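Local coordinates for protein peptidase M28 (Shewanella amazonensis SB2B, PDB 3IIB) that probably acts as a secreted zinc metallopeptidase of family M28, with carboxypeptidase or dipeptidase activity in its homodimeric form, at residues P36-S41 with S260-T265; V46-A51 with T233-V238; G96-T101 with L223-E228; I251-A256 with V298-E303. One frame throughout, in Å; residues are numbered along the deposited sequence.

Contact 1 (P36-S41 with S260-T265); sequences PRLAGS and SWDEGT
S260 OG stands between its own backbone N and carbonyl carbon (chi1 71°), and R37 CG takes the equivalent position (chi1 47°), which sets hydroxyl and arginine chain against each other. S260 OG accepts the backbone N-H of R37 at 2.9 Å, OG to N, in an almost straight bond (173°), and gives its own proton to W261 O. In return S260 N donates to R37 O, so the two loops hold each other reciprocally. The bent R37 chain then carries its guanidinium over S260, whose OG lies 4.0 Å above the centre of one face. T265 O sits at the edge of that group, near its plane, and accepts a hydrogen bond from R37 NH1 at 2.9 Å. G35 O, L258 O and G266 O take further N-H groups of R37. Beside this polar knot, P36 CG presses on G264 O at 3.2 Å, while L38 CD1 approaches W261 CZ3 at 3.6 Å. One water joins A39 N to S260 O. W261 in turn meets H402 edge to face, and H402 with E304 binds zinc, so the 260-265 loop flanks the metal centre of this M28 peptidase. P36 and T265 also pack on Q88 of the second subunit. The buried R37 charge faces several backbone carbonyl dipoles, which would probably stabilise it while tying the loop after helix 22-33 to the one after strand 247-257.

Contact 2 (V46-A51 with T233-V238); sequences VAVDWA and TTSYNV
V48 and V238 carry most of this contact, with A51 and Y236 adding smaller shares. V48 points from helix 42-57 toward strand 220-242 and uses its two methyls differently. Its CG1, anti to the backbone N (chi1 164°), meets V238 CG2 at 4.0 Å and also lies 4.2 Å from Y236 CB. Its CG2 instead comes to 4.0 Å from the carbonyl oxygen Y236 O. The two valine side chains cross obliquely. V238 divides its own methyls in the same manner: CG2 goes to V48, whereas CG1 reaches A51 CB at 3.9 Å, one turn further along the helix. V238 thus touches both helix positions, and I52 and L55 of the same helix extend its cover. The short segments run in roughly the same N-to-C direction, 27° apart, with axes 9.0 Å from each other. This is helix-on-sheet packing, with small aliphatic residues at the interface. Polar groups are settled at its borders: S235 OG bonds to D44 at the start of the helix, and the Y236 ring makes a cation-pi contact with K65 on the neighbouring strand 62-84. Between 46-51 and 233-238 themselves the fit rests on van der Waals packing of methyl groups, and the S235 to D44 bond adds a directional tie near the start of the helix.

Contact 3 (G96-T101 with L223-E228); sequences GGSIAT and LELGSE
S98 O is gripped by two donors: S227 OG at 2.7 Å, and the indole N-H of W73 on strand 62-84. S227 holds its OG between the backbone N and the carbonyl carbon (chi1 75°), and the hydroxyl proton goes to S98 O from slightly off the carbonyl plane. S98 spends its own hydroxyl differently, donating to I99 O on a lone pair and accepting from A198 N. Three residues on, T101 makes a two-point attachment to L225. T101 N donates to L225 O at 3.0 Å, while T101 OG1 accepts from L225 N at 2.9 Å in a nearly straight bond (172°). The T101 torsion (chi1 49°) puts OG1 in front of that N-H, and CG2 then lies 3.5 Å from L223 O and 4.2 Å from L225 CB. An alanine in place of T101 would probably leave the L225 N-H without this acceptor and open a small gap against L223 and L225. Between the two attachments, A100 CB comes within 3.2 Å of L225 O, and L225 CD1 reaches S98 OG at 3.8 Å. The loop after strand 88-94 thereby bonds at a slant to one edge of strand 220-242, where L223 pairs with L106; the backbones of E224 and G226 bond to strand 62-84 instead. Away from the zinc site, the loop imitates a pairing strand: a threonine hydroxyl takes the part of a backbone carbonyl, and a serine hydroxyl fastens the other end.

Contact 4 (I251-A256 with V298-E303); sequences IVLIGA and VLYAAE
I254 O, V298 O and A256 O each accept one backbone N-H across this strand pair. V298 N donates to I254 O at 3.0 Å; V298 O then receives A256 N at 3.1 Å. A256 O takes Y300 N at 2.8 Å in an almost straight bond (173°) and also has L299 CA nearby, a weaker CA-H...O contact. On the far edges, L253 bonds through its backbone to I326 of strand 324-329, and L299 to V238 of strand 220-242, while N237 OD1 takes A301 N just past the strand end. The two strands run parallel in register G255 with V298 and A256 with L299, and they are joined through helix 267-285 as a beta-alpha-beta crossover within the central sheet of the M28 fold. On the face away from that helix, V298 CG1 sits 3.5 Å above the centre of the Y300 ring. G255 leaves room for this ring, since a CB there would come very near Y300 CE2. L253 meets V298 CG2 with its CG at 3.8 Å, and tip to tip its CD1 approaches Y300 OH at 3.6 Å. An alanine in place of L253 removes CG and both methyls, and would probably leave a gap beside V298 CG2 and the Y300 hydroxyl end less confined. A256 and L299 turn to the other face, both onto V274 of the helix. Y300 lies close to the zinc ligand H257, which follows directly after A256.

In the fold
Contacts 1, 2 and 4 are buried, whereas contact 3 is partly exposed and its centre is about 23 Å from that of the chain. Contacts 2 and 3 use the same long strand 220-242 at distant places, their centres about 26 Å apart: a helix packs on it by methyl groups in one, a loop bonds to its edge in the other. Contact 4 is the next step across that sheet and adjoins contact 2, adding regular backbone bonds to its apolar packing. Contact 1, built from loops round an arginine, touches all three others: R37 reaches A47, W261 packs on G96, and A39 on A302.

Contact 1 (P36-S41 with S260-T265)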
loop_
_atom_site.group_PDB
_atom_site.type_symbol
_atom_site.label_atom_id
_atom_site.label_comp_id
_atom_site.label_asym_id
_atom_site.label_seq_id
_atom_site.Cartn_x
_atom_site.Cartn_y
_atom_site.Cartn_z
ATOM N N PRO A 36 -12.452 12.348 1.168
ATOM C CA PRO A 36 -11.581 13.070 2.087
ATOM C C PRO A 36 -12.170 14.428 2.371
ATOM O O PRO A 36 -12.753 15.030 1.468
ATOM C CB PRO A 36 -10.264 13.194 1.312
ATOM C CG PRO A 36 -10.630 13.023 -0.089
ATOM C CD PRO A 36 -11.818 12.110 -0.141
ATOM N N ARG A 37 -12.031 14.920 3.599
ATOM C CA ARG A 37 -12.660 16.204 3.981
ATOM C C ARG A 37 -11.723 16.996 4.915
ATOM O O ARG A 37 -11.925 17.132 6.134
ATOM C CB ARG A 37 -14.046 15.943 4.613
ATOM C CG ARG A 37 -14.015 14.868 5.636
ATOM C CD ARG A 37 -15.081 13.827 5.531
ATOM N NE ARG A 37 -14.805 12.829 6.554
ATOM C CZ ARG A 37 -14.326 11.611 6.340
ATOM N NH1 ARG A 37 -14.134 11.150 5.110
ATOM N NH2 ARG A 37 -14.036 10.851 7.386
ATOM N N LEU A 38 -10.656 17.535 4.298
ATOM C CA LEU A 38 -9.727 18.390 5.039
ATOM C C LEU A 38 -10.441 19.652 5.460
ATOM O O LEU A 38 -11.133 20.294 4.640
ATOM C CB LEU A 38 -8.582 18.765 4.106
ATOM C CG LEU A 38 -7.512 19.697 4.661
ATOM C CD1 LEU A 38 -6.831 19.084 5.887
ATOM C CD2 LEU A 38 -6.536 19.967 3.511
ATOM N N ALA A 39 -10.267 20.028 6.724
ATOM C CA ALA A 39 -10.872 21.259 7.214
ATOM C C ALA A 39 -10.427 22.413 6.332
ATOM O O ALA A 39 -9.244 22.493 5.947
ATOM C CB ALA A 39 -10.461 21.525 8.690
ATOM N N GLY A 40 -11.363 23.292 6.013
ATOM C CA GLY A 40 -11.044 24.487 5.237
ATOM C C GLY A 40 -11.085 24.275 3.730
ATOM O O GLY A 40 -11.116 25.248 2.958
ATOM N N SER A 41 -11.111 23.022 3.291
ATOM C CA SER A 41 -11.255 22.702 1.844
ATOM C C SER A 41 -12.724 22.799 1.396
ATOM O O SER A 41 -13.646 22.873 2.229
ATOM C CB SER A 41 -10.738 21.280 1.555
ATOM O OG SER A 41 -11.610 20.282 2.070
ATOM N N SER A 260 -10.869 15.044 8.079
ATOM C CA SER A 260 -9.842 14.052 7.805
ATOM C C SER A 260 -8.728 14.717 7.076
ATOM O O SER A 260 -8.831 15.897 6.722
ATOM C CB SER A 260 -10.379 12.907 6.913
ATOM O OG SER A 260 -10.636 13.279 5.554
ATOM N N TRP A 261 -7.652 13.958 6.858
ATOM C CA TRP A 261 -6.651 14.341 5.831
ATOM C C TRP A 261 -7.196 14.035 4.421
ATOM O O TRP A 261 -8.290 13.416 4.258
ATOM C CB TRP A 261 -5.269 13.745 6.124
ATOM C CG TRP A 261 -4.665 14.532 7.268
ATOM C CD1 TRP A 261 -4.698 14.195 8.574
ATOM C CD2 TRP A 261 -4.157 15.871 7.207
ATOM N NE1 TRP A 261 -4.142 15.195 9.348
ATOM C CE2 TRP A 261 -3.821 16.249 8.532
ATOM C CE3 TRP A 261 -3.959 16.790 6.163
ATOM C CZ2 TRP A 261 -3.286 17.495 8.835
ATOM C CZ3 TRP A 261 -3.415 18.027 6.460
ATOM C CH2 TRP A 261 -3.081 18.373 7.779
ATOM N N ASP A 262 -6.448 14.503 3.426
ATOM C CA ASP A 262 -7.035 14.744 2.126
ATOM C C ASP A 262 -6.702 13.730 1.052
ATOM O O ASP A 262 -7.229 13.857 -0.057
ATOM C CB ASP A 262 -6.678 16.170 1.625
ATOM C CG ASP A 262 -5.218 16.503 1.727
ATOM O OD1 ASP A 262 -4.505 16.089 2.686
ATOM O OD2 ASP A 262 -4.727 17.241 0.840
ATOM N N GLU A 263 -5.806 12.780 1.344
ATOM C CA GLU A 263 -5.287 11.868 0.299
ATOM C C GLU A 263 -5.923 10.484 0.251
ATOM O O GLU A 263 -5.798 9.790 -0.779
ATOM C CB GLU A 263 -3.760 11.757 0.378
ATOM C CG GLU A 263 -3.073 13.139 0.338
ATOM C CD GLU A 263 -1.623 13.041 -0.089
ATOM O OE1 GLU A 263 -0.857 12.473 0.683
ATOM O OE2 GLU A 263 -1.261 13.543 -1.188
ATOM N N GLY A 264 -6.560 10.062 1.350
ATOM C CA GLY A 264 -7.408 8.842 1.380
ATOM C C GLY A 264 -8.883 9.221 1.295
ATOM O O GLY A 264 -9.264 10.197 0.621
ATOM N N THR A 265 -9.735 8.460 1.975
ATOM C CA THR A 265 -11.116 8.876 2.120
ATOM C C THR A 265 -11.496 9.027 3.603
ATOM O O THR A 265 -12.658 8.993 3.939
ATOM C CB THR A 265 -12.096 7.874 1.441
ATOM O OG1 THR A 265 -11.935 6.586 2.065
ATOM C CG2 THR A 265 -11.833 7.785 -0.064
HETATM O O HOH W 1 -8.940 18.252 8.582
#

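Contact 2 (V46-A51 with T233-V238)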
loop_
_atom_site.group_PDB
_atom_site.type_symbol
_atom_site.label_atom_id
_atom_site.label_comp_id
_atom_site.label_asym_id
_atom_site.label_seq_id
_atom_site.Cartn_x
_atom_site.Cartn_y
_atom_site.Cartn_z
ATOM N N VAL A 46 -19.059 20.154 2.266
ATOM C CA VAL A 46 -19.709 18.906 1.781
ATOM C C VAL A 46 -19.930 17.903 2.902
ATOM O O VAL A 46 -21.025 17.351 3.005
ATOM C CB VAL A 46 -18.969 18.282 0.567
ATOM C CG1 VAL A 46 -19.610 16.959 0.108
ATOM C CG2 VAL A 46 -18.880 19.345 -0.617
ATOM N N ALA A 47 -18.927 17.712 3.763
ATOM C CA ALA A 47 -19.033 16.772 4.877
ATOM C C ALA A 47 -20.048 17.262 5.914
ATOM O O ALA A 47 -20.876 16.485 6.419
ATOM C CB ALA A 47 -17.665 16.542 5.514
ATOM N N VAL A 48 -20.020 18.578 6.209
ATOM C CA VAL A 48 -20.988 19.143 7.153
ATOM C C VAL A 48 -22.431 18.945 6.627
ATOM O O VAL A 48 -23.317 18.532 7.398
ATOM C CB VAL A 48 -20.644 20.650 7.476
ATOM C CG1 VAL A 48 -21.839 21.364 8.119
ATOM C CG2 VAL A 48 -19.349 20.722 8.300
ATOM N N ASP A 49 -22.658 19.255 5.347
ATOM C CA ASP A 49 -23.991 19.180 4.783
ATOM C C ASP A 49 -24.424 17.700 4.791
ATOM O O ASP A 49 -25.566 17.371 5.129
ATOM C CB ASP A 49 -24.031 19.783 3.392
ATOM C CG ASP A 49 -23.947 21.307 3.419
ATOM O OD1 ASP A 49 -24.170 21.876 4.496
ATOM O OD2 ASP A 49 -23.627 21.905 2.382
ATOM N N TRP A 50 -23.473 16.813 4.522
ATOM C CA TRP A 50 -23.765 15.372 4.506
ATOM C C TRP A 50 -24.215 14.922 5.899
ATOM O O TRP A 50 -25.162 14.161 6.023
ATOM C CB TRP A 50 -22.553 14.571 4.033
ATOM C CG TRP A 50 -22.673 13.090 4.335
ATOM C CD1 TRP A 50 -23.167 12.136 3.509
ATOM C CD2 TRP A 50 -22.310 12.433 5.548
ATOM N NE1 TRP A 50 -23.147 10.910 4.134
ATOM C CE2 TRP A 50 -22.599 11.064 5.384
ATOM C CE3 TRP A 50 -21.713 12.863 6.755
ATOM C CZ2 TRP A 50 -22.366 10.124 6.392
ATOM C CZ3 TRP A 50 -21.486 11.919 7.768
ATOM C CH2 TRP A 50 -21.817 10.558 7.575
ATOM N N ALA A 51 -23.523 15.402 6.919
ATOM C CA ALA A 51 -23.750 14.962 8.310
ATOM C C ALA A 51 -25.070 15.491 8.817
ATOM O O ALA A 51 -25.849 14.766 9.415
ATOM C CB ALA A 51 -22.573 15.420 9.192
ATOM N N THR A 233 -11.458 30.596 7.663
ATOM C CA THR A 233 -12.860 30.505 7.304
ATOM C C THR A 233 -13.586 29.766 8.459
ATOM O O THR A 233 -13.016 29.580 9.568
ATOM C CB THR A 233 -13.013 29.784 5.904
ATOM O OG1 THR A 233 -14.387 29.853 5.440
ATOM C CG2 THR A 233 -12.549 28.338 5.944
ATOM N N THR A 234 -14.815 29.356 8.184
ATOM C CA THR A 234 -15.699 28.707 9.162
ATOM C C THR A 234 -15.965 27.257 8.757
ATOM O O THR A 234 -16.323 26.990 7.614
ATOM C CB THR A 234 -17.046 29.445 9.215
ATOM O OG1 THR A 234 -16.803 30.835 9.521
ATOM C CG2 THR A 234 -17.976 28.821 10.244
ATOM N N SER A 235 -15.786 26.347 9.714
ATOM C CA SER A 235 -16.302 24.987 9.622
ATOM C C SER A 235 -17.314 24.898 10.778
ATOM O O SER A 235 -17.664 25.909 11.399
ATOM C CB SER A 235 -15.167 23.955 9.754
ATOM O OG SER A 235 -15.635 22.620 9.518
ATOM N N TYR A 236 -17.798 23.703 11.058
ATOM C CA TYR A 236 -18.837 23.506 12.043
ATOM C C TYR A 236 -18.701 22.179 12.773
ATOM O O TYR A 236 -18.415 21.147 12.138
ATOM C CB TYR A 236 -20.217 23.512 11.388
ATOM C CG TYR A 236 -20.536 24.831 10.735
ATOM C CD1 TYR A 236 -20.142 25.090 9.432
ATOM C CD2 TYR A 236 -21.191 25.825 11.434
ATOM C CE1 TYR A 236 -20.401 26.329 8.855
ATOM C CE2 TYR A 236 -21.451 27.038 10.870
ATOM C CZ TYR A 236 -21.042 27.283 9.586
ATOM O OH TYR A 236 -21.311 28.481 9.004
ATOM N N ASN A 237 -18.906 22.245 14.088
ATOM C CA ASN A 237 -19.252 21.068 14.901
ATOM C C ASN A 237 -20.696 20.730 14.569
ATOM O O ASN A 237 -21.565 21.616 14.574
ATOM C CB ASN A 237 -19.102 21.388 16.390
ATOM C CG ASN A 237 -17.650 21.594 16.823
ATOM O OD1 ASN A 237 -16.722 21.012 16.254
ATOM N ND2 ASN A 237 -17.463 22.392 17.876
ATOM N N VAL A 238 -20.962 19.463 14.251
ATOM C CA VAL A 238 -22.292 19.024 13.880
ATOM C C VAL A 238 -22.822 18.173 15.008
ATOM O O VAL A 238 -22.120 17.238 15.482
ATOM C CB VAL A 238 -22.265 18.236 12.552
ATOM C CG1 VAL A 238 -23.643 17.593 12.220
ATOM C CG2 VAL A 238 -21.771 19.119 11.410
#

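Contact 3 (G96-T101 with L223-E228)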
loop_
_atom_site.group_PDB
_atom_site.type_symbol
_atom_site.label_atom_id
_atom_site.label_comp_id
_atom_site.label_asym_id
_atom_site.label_seq_id
_atom_site.Cartn_x
_atom_site.Cartn_y
_atom_site.Cartn_z
ATOM N N GLY A 96 1.274 18.446 6.713
ATOM C CA GLY A 96 0.173 19.387 6.753
ATOM C C GLY A 96 0.593 20.755 7.212
ATOM O O GLY A 96 1.082 20.914 8.299
ATOM N N GLY A 97 0.372 21.743 6.372
ATOM C CA GLY A 97 0.794 23.094 6.654
ATOM C C GLY A 97 2.153 23.486 6.088
ATOM O O GLY A 97 2.516 24.660 6.193
ATOM N N SER A 98 2.871 22.562 5.442
ATOM C CA SER A 98 4.181 22.899 4.873
ATOM C C SER A 98 4.060 24.049 3.894
ATOM O O SER A 98 3.130 24.109 3.073
ATOM C CB SER A 98 4.803 21.699 4.119
ATOM O OG SER A 98 6.093 22.049 3.650
ATOM N N ILE A 99 5.052 24.925 3.904
ATOM C CA ILE A 99 5.229 25.863 2.832
ATOM C C ILE A 99 5.713 25.098 1.589
ATOM O O ILE A 99 6.197 23.974 1.674
ATOM C CB ILE A 99 6.262 26.989 3.198
ATOM C CG1 ILE A 99 7.672 26.427 3.444
ATOM C CG2 ILE A 99 5.784 27.764 4.447
ATOM C CD1 ILE A 99 8.794 27.520 3.365
ATOM N N ALA A 100 5.587 25.746 0.446
ATOM C CA ALA A 100 6.076 25.214 -0.818
ATOM C C ALA A 100 7.592 25.334 -0.843
ATOM O O ALA A 100 8.171 26.209 -0.166
ATOM C CB ALA A 100 5.462 25.999 -2.029
ATOM N N THR A 101 8.219 24.509 -1.670
ATOM C CA THR A 101 9.670 24.631 -1.970
ATOM C C THR A 101 9.882 25.831 -2.862
ATOM O O THR A 101 8.927 26.267 -3.490
ATOM C CB THR A 101 10.180 23.379 -2.641
ATOM O OG1 THR A 101 9.297 23.031 -3.719
ATOM C CG2 THR A 101 10.245 22.222 -1.614
ATOM N N LEU A 223 13.535 17.839 -3.916
ATOM C CA LEU A 223 12.226 17.914 -3.270
ATOM C C LEU A 223 11.432 19.092 -3.840
ATOM O O LEU A 223 11.920 20.235 -3.903
ATOM C CB LEU A 223 12.370 18.114 -1.763
ATOM C CG LEU A 223 11.097 18.198 -0.919
ATOM C CD1 LEU A 223 10.249 16.907 -0.918
ATOM C CD2 LEU A 223 11.494 18.569 0.531
ATOM N N GLU A 224 10.209 18.785 -4.253
ATOM C CA GLU A 224 9.309 19.772 -4.816
ATOM C C GLU A 224 8.001 19.611 -4.103
ATOM O O GLU A 224 7.460 18.503 -4.093
ATOM C CB GLU A 224 9.102 19.536 -6.309
ATOM C CG GLU A 224 8.188 20.567 -6.925
ATOM C CD GLU A 224 8.079 20.474 -8.425
ATOM O OE1 GLU A 224 8.628 19.520 -9.030
ATOM O OE2 GLU A 224 7.454 21.404 -8.985
ATOM N N LEU A 225 7.532 20.709 -3.487
ATOM C CA LEU A 225 6.245 20.759 -2.821
ATOM C C LEU A 225 5.505 22.002 -3.238
ATOM O O LEU A 225 6.039 23.117 -3.200
ATOM C CB LEU A 225 6.363 20.753 -1.300
ATOM C CG LEU A 225 7.091 19.573 -0.659
ATOM C CD1 LEU A 225 7.295 19.871 0.842
ATOM C CD2 LEU A 225 6.377 18.207 -0.891
ATOM N N GLY A 226 4.273 21.793 -3.669
ATOM C CA GLY A 226 3.399 22.895 -4.006
ATOM C C GLY A 226 2.433 22.904 -2.830
ATOM O O GLY A 226 2.031 21.855 -2.307
ATOM N N SER A 227 2.108 24.078 -2.381
ATOM C CA SER A 227 1.093 24.245 -1.355
ATOM C C SER A 227 0.742 25.716 -1.363
ATOM O O SER A 227 1.492 26.527 -1.928
ATOM C CB SER A 227 1.629 23.846 0.025
ATOM O OG SER A 227 2.517 24.844 0.532
ATOM N N GLU A 228 -0.390 26.046 -0.741
ATOM C CA GLU A 228 -0.889 27.422 -0.667
ATOM C C GLU A 228 -1.655 27.599 0.649
ATOM O O GLU A 228 -2.377 26.708 1.091
ATOM C CB GLU A 228 -1.827 27.704 -1.841
ATOM C CG GLU A 228 -2.376 29.142 -1.907
ATOM C CD GLU A 228 -3.690 29.276 -2.692
ATOM O OE1 GLU A 228 -4.439 28.272 -2.873
ATOM O OE2 GLU A 228 -3.980 30.419 -3.100
#

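Contact 4 (I251-A256 with V298-E303)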
loop_
_atom_site.group_PDB
_atom_site.type_symbol
_atom_site.label_atom_id
_atom_site.label_comp_id
_atom_site.label_asym_id
_atom_site.label_seq_id
_atom_site.Cartn_x
_atom_site.Cartn_y
_atom_site.Cartn_z
ATOM N N ILE A 251 -26.190 15.909 30.092
ATOM C CA ILE A 251 -25.729 15.470 28.785
ATOM C C ILE A 251 -24.699 14.353 28.894
ATOM O O ILE A 251 -23.729 14.471 29.635
ATOM C CB ILE A 251 -25.064 16.624 28.031
ATOM C CG1 ILE A 251 -26.087 17.725 27.735
ATOM C CG2 ILE A 251 -24.426 16.125 26.744
ATOM C CD1 ILE A 251 -25.507 19.093 27.907
ATOM N N VAL A 252 -24.927 13.282 28.152
ATOM C CA VAL A 252 -23.909 12.270 27.887
ATOM C C VAL A 252 -23.443 12.564 26.471
ATOM O O VAL A 252 -24.239 12.524 25.508
ATOM C CB VAL A 252 -24.481 10.865 27.966
ATOM C CG1 VAL A 252 -23.463 9.826 27.445
ATOM C CG2 VAL A 252 -24.945 10.581 29.428
ATOM N N LEU A 253 -22.171 12.890 26.321
ATOM C CA LEU A 253 -21.606 13.277 25.038
ATOM C C LEU A 253 -20.804 12.110 24.469
ATOM O O LEU A 253 -19.875 11.610 25.117
ATOM C CB LEU A 253 -20.694 14.488 25.232
ATOM C CG LEU A 253 -20.156 15.253 24.016
ATOM C CD1 LEU A 253 -19.548 16.577 24.448
ATOM C CD2 LEU A 253 -19.147 14.461 23.246
ATOM N N ILE A 254 -21.141 11.699 23.259
ATOM C CA ILE A 254 -20.340 10.702 22.560
ATOM C C ILE A 254 -19.952 11.330 21.226
ATOM O O ILE A 254 -20.790 11.894 20.493
ATOM C CB ILE A 254 -21.076 9.325 22.425
ATOM C CG1 ILE A 254 -22.422 9.476 21.699
ATOM C CG2 ILE A 254 -21.192 8.578 23.849
ATOM C CD1 ILE A 254 -23.124 8.093 21.451
ATOM N N GLY A 255 -18.658 11.311 20.970
ATOM C CA GLY A 255 -18.119 12.093 19.871
ATOM C C GLY A 255 -17.224 11.345 18.907
ATOM O O GLY A 255 -16.780 10.209 19.145
ATOM N N ALA A 256 -16.913 12.048 17.826
ATOM C CA ALA A 256 -15.924 11.638 16.833
ATOM C C ALA A 256 -15.526 12.920 16.135
ATOM O O ALA A 256 -16.174 13.967 16.354
ATOM C CB ALA A 256 -16.549 10.628 15.804
ATOM N N VAL A 298 -21.575 14.457 19.063
ATOM C CA VAL A 298 -20.860 15.617 18.549
ATOM C C VAL A 298 -19.850 15.141 17.526
ATOM O O VAL A 298 -18.984 14.305 17.845
ATOM C CB VAL A 298 -20.141 16.456 19.652
ATOM C CG1 VAL A 298 -19.487 17.662 19.032
ATOM C CG2 VAL A 298 -21.116 16.820 20.725
ATOM N N LEU A 299 -19.968 15.672 16.305
ATOM C CA LEU A 299 -19.064 15.350 15.238
ATOM C C LEU A 299 -18.190 16.573 15.040
ATOM O O LEU A 299 -18.628 17.582 14.487
ATOM C CB LEU A 299 -19.814 14.947 13.963
ATOM C CG LEU A 299 -20.863 13.859 14.090
ATOM C CD1 LEU A 299 -21.514 13.519 12.726
ATOM C CD2 LEU A 299 -20.187 12.613 14.671
ATOM N N TYR A 300 -16.988 16.505 15.596
ATOM C CA TYR A 300 -16.157 17.684 15.734
ATOM C C TYR A 300 -15.470 18.050 14.448
ATOM O O TYR A 300 -15.035 17.192 13.683
ATOM C CB TYR A 300 -15.070 17.493 16.829
ATOM C CG TYR A 300 -15.569 17.420 18.261
ATOM C CD1 TYR A 300 -15.795 18.567 18.968
ATOM C CD2 TYR A 300 -15.772 16.211 18.904
ATOM C CE1 TYR A 300 -16.218 18.537 20.305
ATOM C CE2 TYR A 300 -16.220 16.165 20.218
ATOM C CZ TYR A 300 -16.410 17.325 20.916
ATOM O OH TYR A 300 -16.805 17.281 22.233
ATOM N N ALA A 301 -15.351 19.358 14.254
ATOM C CA ALA A 301 -14.593 19.965 13.182
ATOM C C ALA A 301 -13.109 20.048 13.505
ATOM O O ALA A 301 -12.700 20.299 14.645
ATOM C CB ALA A 301 -15.124 21.438 12.897
ATOM N N ALA A 302 -12.313 19.901 12.450
ATOM C CA ALA A 302 -10.937 20.340 12.418
ATOM C C ALA A 302 -10.102 19.739 13.546
ATOM O O ALA A 302 -9.230 20.383 14.095
ATOM C CB ALA A 302 -10.874 21.885 12.387
ATOM N N GLU A 303 -10.364 18.481 13.871
ATOM C CA GLU A 303 -9.524 17.779 14.856
ATOM C C GLU A 303 -8.079 17.670 14.378
ATOM O O GLU A 303 -7.162 17.822 15.164
ATOM C CB GLU A 303 -10.114 16.402 15.188
ATOM C CG GLU A 303 -9.345 15.659 16.276
ATOM C CD GLU A 303 -8.141 14.880 15.769
ATOM O OE1 GLU A 303 -8.034 14.688 14.544
ATOM O OE2 GLU A 303 -7.318 14.439 16.595
#